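Local coordinates for protein YPM (Yersinia pseudotuberculosis, PDB 1PM4) that acts as a superantigenic mitogen and toxin, probably secreted, that is thought to drive T cells to proliferate, and adopts a jelly-roll fold, at residues L34-H39 against W84-K89. Numbering follows the deposited sequence.
Sequences LYAVLH and WIWKIK
Two strands from facing sheets of the jelly-roll sandwich, 34-39 and 84-89, run nearly parallel, their axes 9.7 Å apart at closest approach, and pack mainly through apolar side chains. The tight end holds the two tryptophans. Leu34 and Trp84 meet tip to tip: with CG beside its own backbone N (chi1 -78°), Leu34 lowers CD2 onto one face of the indole in a CH-pi contact, 3.3 Å from Trp84 CZ2, while Leu34 CD1 approaches Trp84 CD2 and CE3. Trp84 takes the crowded rotamer, CG between backbone N and carbonyl carbon (chi1 57°). Trp84 CD1 lies 3.4 Å above the plane of the Trp86 ring, offset toward the rim. Leu100 and Ala102 of strand 96-103 also touch Trp86. Farther along, packing loosens: Leu38 and Ile88 cross obliquely, with CD2 of Leu38 3.9 Å from CG2 of Ile88. Beyond the contact, partly exposed His39 hydrogen-bonds Asp69 OD1 through ND1, and Lys87 NZ forms a salt bridge with Glu75 of a second subunit. Trp86 is sandwiched, its opposite face taking the Ala36 methyl in a second CH-pi contact: Ala36 CB stands 3.4 Å from the centroid of the Trp86 six-membered ring, 9° off the normal.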
ATOM      1  N   LEU A  34      -5.485 -10.844   7.010  1.00 15.98           N
ATOM      2  CA  LEU A  34      -4.798 -10.495   8.217  1.00 16.17           C
ATOM      3  C   LEU A  34      -5.567  -9.289   8.713  1.00 15.77           C
ATOM      4  O   LEU A  34      -5.915  -8.419   7.918  1.00 16.84           O
ATOM      5  CB  LEU A  34      -3.380 -10.114   7.887  1.00 17.49           C
ATOM      6  CG  LEU A  34      -2.382 -11.204   7.615  1.00 19.94           C
ATOM      7  CD1 LEU A  34      -1.026 -10.570   7.305  1.00 21.85           C
ATOM      8  CD2 LEU A  34      -2.271 -12.134   8.832  1.00 23.26           C
ATOM      9  N   TYR A  35      -5.835  -9.231  10.007  1.00 14.93           N
ATOM     10  CA  TYR A  35      -6.572  -8.119  10.631  1.00 13.88           C
ATOM     11  C   TYR A  35      -5.834  -7.769  11.892  1.00 12.82           C
ATOM     12  O   TYR A  35      -5.338  -8.645  12.599  1.00  9.86           O
ATOM     13  CB  TYR A  35      -7.994  -8.556  10.931  1.00 14.79           C
ATOM     14  CG  TYR A  35      -8.718  -7.711  11.914  1.00 15.50           C
ATOM     15  CD1 TYR A  35      -9.543  -6.725  11.487  1.00 17.34           C
ATOM     16  CD2 TYR A  35      -8.568  -7.895  13.285  1.00 13.77           C
ATOM     17  CE1 TYR A  35     -10.219  -5.926  12.384  1.00 15.95           C
ATOM     18  CE2 TYR A  35      -9.215  -7.092  14.181  1.00 15.82           C
ATOM     19  CZ  TYR A  35     -10.035  -6.114  13.732  1.00 16.24           C
ATOM     20  OH  TYR A  35     -10.750  -5.274  14.566  1.00 19.11           O
ATOM     21  N   ALA A  36      -5.742  -6.482  12.186  1.00 11.34           N
ATOM     22  CA  ALA A  36      -5.287  -6.062  13.500  1.00 11.79           C
ATOM     23  C   ALA A  36      -5.838  -4.694  13.776  1.00 11.10           C
ATOM     24  O   ALA A  36      -6.158  -3.956  12.879  1.00 11.74           O
ATOM     25  CB  ALA A  36      -3.755  -6.050  13.629  1.00 14.20           C
ATOM     26  N   VAL A  37      -6.015  -4.406  15.049  1.00  9.00           N
ATOM     27  CA  VAL A  37      -6.393  -3.017  15.495  1.00  9.93           C
ATOM     28  C   VAL A  37      -5.683  -2.774  16.794  1.00  8.77           C
ATOM     29  O   VAL A  37      -5.626  -3.656  17.658  1.00  9.14           O
ATOM     30  CB  VAL A  37      -7.908  -2.795  15.633  1.00  9.04           C
ATOM     31  CG1 VAL A  37      -8.507  -3.744  16.652  1.00  9.62           C
ATOM     32  CG2 VAL A  37      -8.202  -1.337  15.866  1.00 11.84           C
ATOM     33  N   LEU A  38      -5.084  -1.590  16.898  1.00  7.92           N
ATOM     34  CA  LEU A  38      -4.397  -1.099  18.067  1.00  7.38           C
ATOM     35  C   LEU A  38      -5.279  -0.272  18.939  1.00  7.87           C
ATOM     36  O   LEU A  38      -5.998   0.556  18.418  1.00  8.51           O
ATOM     37  CB  LEU A  38      -3.234  -0.242  17.622  1.00  9.19           C
ATOM     38  CG  LEU A  38      -2.283   0.224  18.730  1.00  8.91           C
ATOM     39  CD1 LEU A  38      -1.628  -0.919  19.523  1.00 11.10           C
ATOM     40  CD2 LEU A  38      -1.188   1.094  18.025  1.00 12.37           C
ATOM     41  N   HIS A  39      -5.228  -0.492  20.251  1.00  8.36           N
ATOM     42  CA  HIS A  39      -6.074   0.286  21.182  1.00  9.26           C
ATOM     43  C   HIS A  39      -5.199   0.658  22.374  1.00  9.74           C
ATOM     44  O   HIS A  39      -4.120   0.109  22.592  1.00  9.12           O
ATOM     45  CB  HIS A  39      -7.277  -0.509  21.670  1.00 10.47           C
ATOM     46  CG  HIS A  39      -8.292  -0.887  20.617  1.00 11.57           C
ATOM     47  ND1 HIS A  39      -8.931   0.045  19.834  1.00 15.56           N
ATOM     48  CD2 HIS A  39      -8.895  -2.065  20.349  1.00 10.81           C
ATOM     49  CE1 HIS A  39      -9.815  -0.564  19.055  1.00 15.13           C
ATOM     50  NE2 HIS A  39      -9.811  -1.847  19.348  1.00 13.78           N
ATOM     51  N   TRP A  84       4.810 -12.064   9.276  1.00 15.23           N
ATOM     52  CA  TRP A  84       4.479 -10.651   9.245  1.00 14.40           C
ATOM     53  C   TRP A  84       4.868 -10.107  10.588  1.00 12.51           C
ATOM     54  O   TRP A  84       4.966 -10.863  11.559  1.00  9.53           O
ATOM     55  CB  TRP A  84       2.981 -10.472   8.980  1.00 15.12           C
ATOM     56  CG  TRP A  84       2.063 -11.112   9.888  1.00 14.44           C
ATOM     57  CD1 TRP A  84       1.626 -10.629  11.060  1.00 16.25           C
ATOM     58  CD2 TRP A  84       1.365 -12.375   9.683  1.00 14.47           C
ATOM     59  NE1 TRP A  84       0.720 -11.485  11.621  1.00 16.96           N
ATOM     60  CE2 TRP A  84       0.535 -12.574  10.804  1.00 16.33           C
ATOM     61  CE3 TRP A  84       1.357 -13.329   8.653  1.00 18.72           C
ATOM     62  CZ2 TRP A  84      -0.293 -13.727  10.971  1.00 17.00           C
ATOM     63  CZ3 TRP A  84       0.535 -14.478   8.788  1.00 18.21           C
ATOM     64  CH2 TRP A  84      -0.282 -14.659   9.943  1.00 18.20           C
ATOM     65  N   ILE A  85       5.054  -8.802  10.640  1.00 11.43           N
ATOM     66  CA  ILE A  85       5.236  -8.054  11.886  1.00 11.48           C
ATOM     67  C   ILE A  85       4.290  -6.889  11.971  1.00  9.72           C
ATOM     68  O   ILE A  85       4.090  -6.091  11.008  1.00 10.40           O
ATOM     69  CB  ILE A  85       6.661  -7.561  11.981  1.00 12.50           C
ATOM     70  CG1 ILE A  85       7.566  -8.734  12.295  1.00 14.88           C
ATOM     71  CG2 ILE A  85       6.871  -6.427  13.085  1.00 13.28           C
ATOM     72  CD1 ILE A  85       9.004  -8.311  12.105  1.00 19.37           C
ATOM     73  N   TRP A  86       3.682  -6.778  13.139  1.00  9.05           N
ATOM     74  CA  TRP A  86       2.969  -5.606  13.559  1.00  8.77           C
ATOM     75  C   TRP A  86       3.939  -4.713  14.364  1.00  9.36           C
ATOM     76  O   TRP A  86       4.412  -5.125  15.409  1.00 12.19           O
ATOM     77  CB  TRP A  86       1.836  -6.010  14.494  1.00  9.32           C
ATOM     78  CG  TRP A  86       0.903  -6.993  13.868  1.00  9.24           C
ATOM     79  CD1 TRP A  86       0.709  -8.273  14.311  1.00 11.18           C
ATOM     80  CD2 TRP A  86      -0.078  -6.762  12.843  1.00  9.89           C
ATOM     81  NE1 TRP A  86      -0.207  -8.900  13.517  1.00 12.82           N
ATOM     82  CE2 TRP A  86      -0.751  -8.018  12.633  1.00  9.16           C
ATOM     83  CE3 TRP A  86      -0.400  -5.708  12.021  1.00 11.16           C
ATOM     84  CZ2 TRP A  86      -1.705  -8.194  11.694  1.00 10.91           C
ATOM     85  CZ3 TRP A  86      -1.375  -5.906  11.017  1.00 14.20           C
ATOM     86  CH2 TRP A  86      -2.041  -7.148  10.892  1.00 13.22           C
ATOM     87  N   LYS A  87       4.244  -3.533  13.850  1.00  9.04           N
ATOM     88  CA  LYS A  87       5.044  -2.584  14.592  1.00  8.13           C
ATOM     89  C   LYS A  87       4.169  -1.489  15.190  1.00  8.16           C
ATOM     90  O   LYS A  87       3.423  -0.833  14.466  1.00  7.76           O
ATOM     91  CB  LYS A  87       6.053  -1.942  13.644  1.00 10.15           C
ATOM     92  CG  LYS A  87       6.876  -0.881  14.242  1.00  8.95           C
ATOM     93  CD  LYS A  87       8.079  -0.495  13.358  1.00  9.42           C
ATOM     94  CE  LYS A  87       8.886   0.534  13.988  1.00  9.09           C
ATOM     95  NZ  LYS A  87       9.982   1.157  13.068  1.00 10.83           N
ATOM     96  N   ILE A  88       4.264  -1.335  16.478  1.00  8.04           N
ATOM     97  CA  ILE A  88       3.549  -0.342  17.266  1.00  7.88           C
ATOM     98  C   ILE A  88       4.548   0.742  17.592  1.00  7.46           C
ATOM     99  O   ILE A  88       5.549   0.488  18.301  1.00  9.06           O
ATOM    100  CB  ILE A  88       3.005  -0.935  18.617  1.00  7.51           C
ATOM    101  CG1 ILE A  88       2.022  -2.100  18.313  1.00  9.19           C
ATOM    102  CG2 ILE A  88       2.291   0.116  19.417  1.00  7.53           C
ATOM    103  CD1 ILE A  88       1.757  -3.045  19.483  1.00 12.61           C
ATOM    104  N   LYS A  89       4.244   1.957  17.152  1.00  8.45           N
ATOM    105  CA  LYS A  89       5.057   3.101  17.445  1.00  8.44           C
ATOM    106  C   LYS A  89       4.285   4.028  18.376  1.00  8.19           C
ATOM    107  O   LYS A  89       3.175   4.414  18.045  1.00  8.14           O
ATOM    108  CB  LYS A  89       5.496   3.836  16.187  1.00 10.33           C
ATOM    109  CG  LYS A  89       6.324   5.123  16.459  1.00 15.99           C
ATOM    110  CD  LYS A  89       7.608   5.018  17.372  1.00 21.91           C
ATOM    111  CE  LYS A  89       8.309   6.362  17.657  1.00 26.58           C
ATOM    112  NZ  LYS A  89       9.813   6.350  18.062  1.00 24.81           N
TER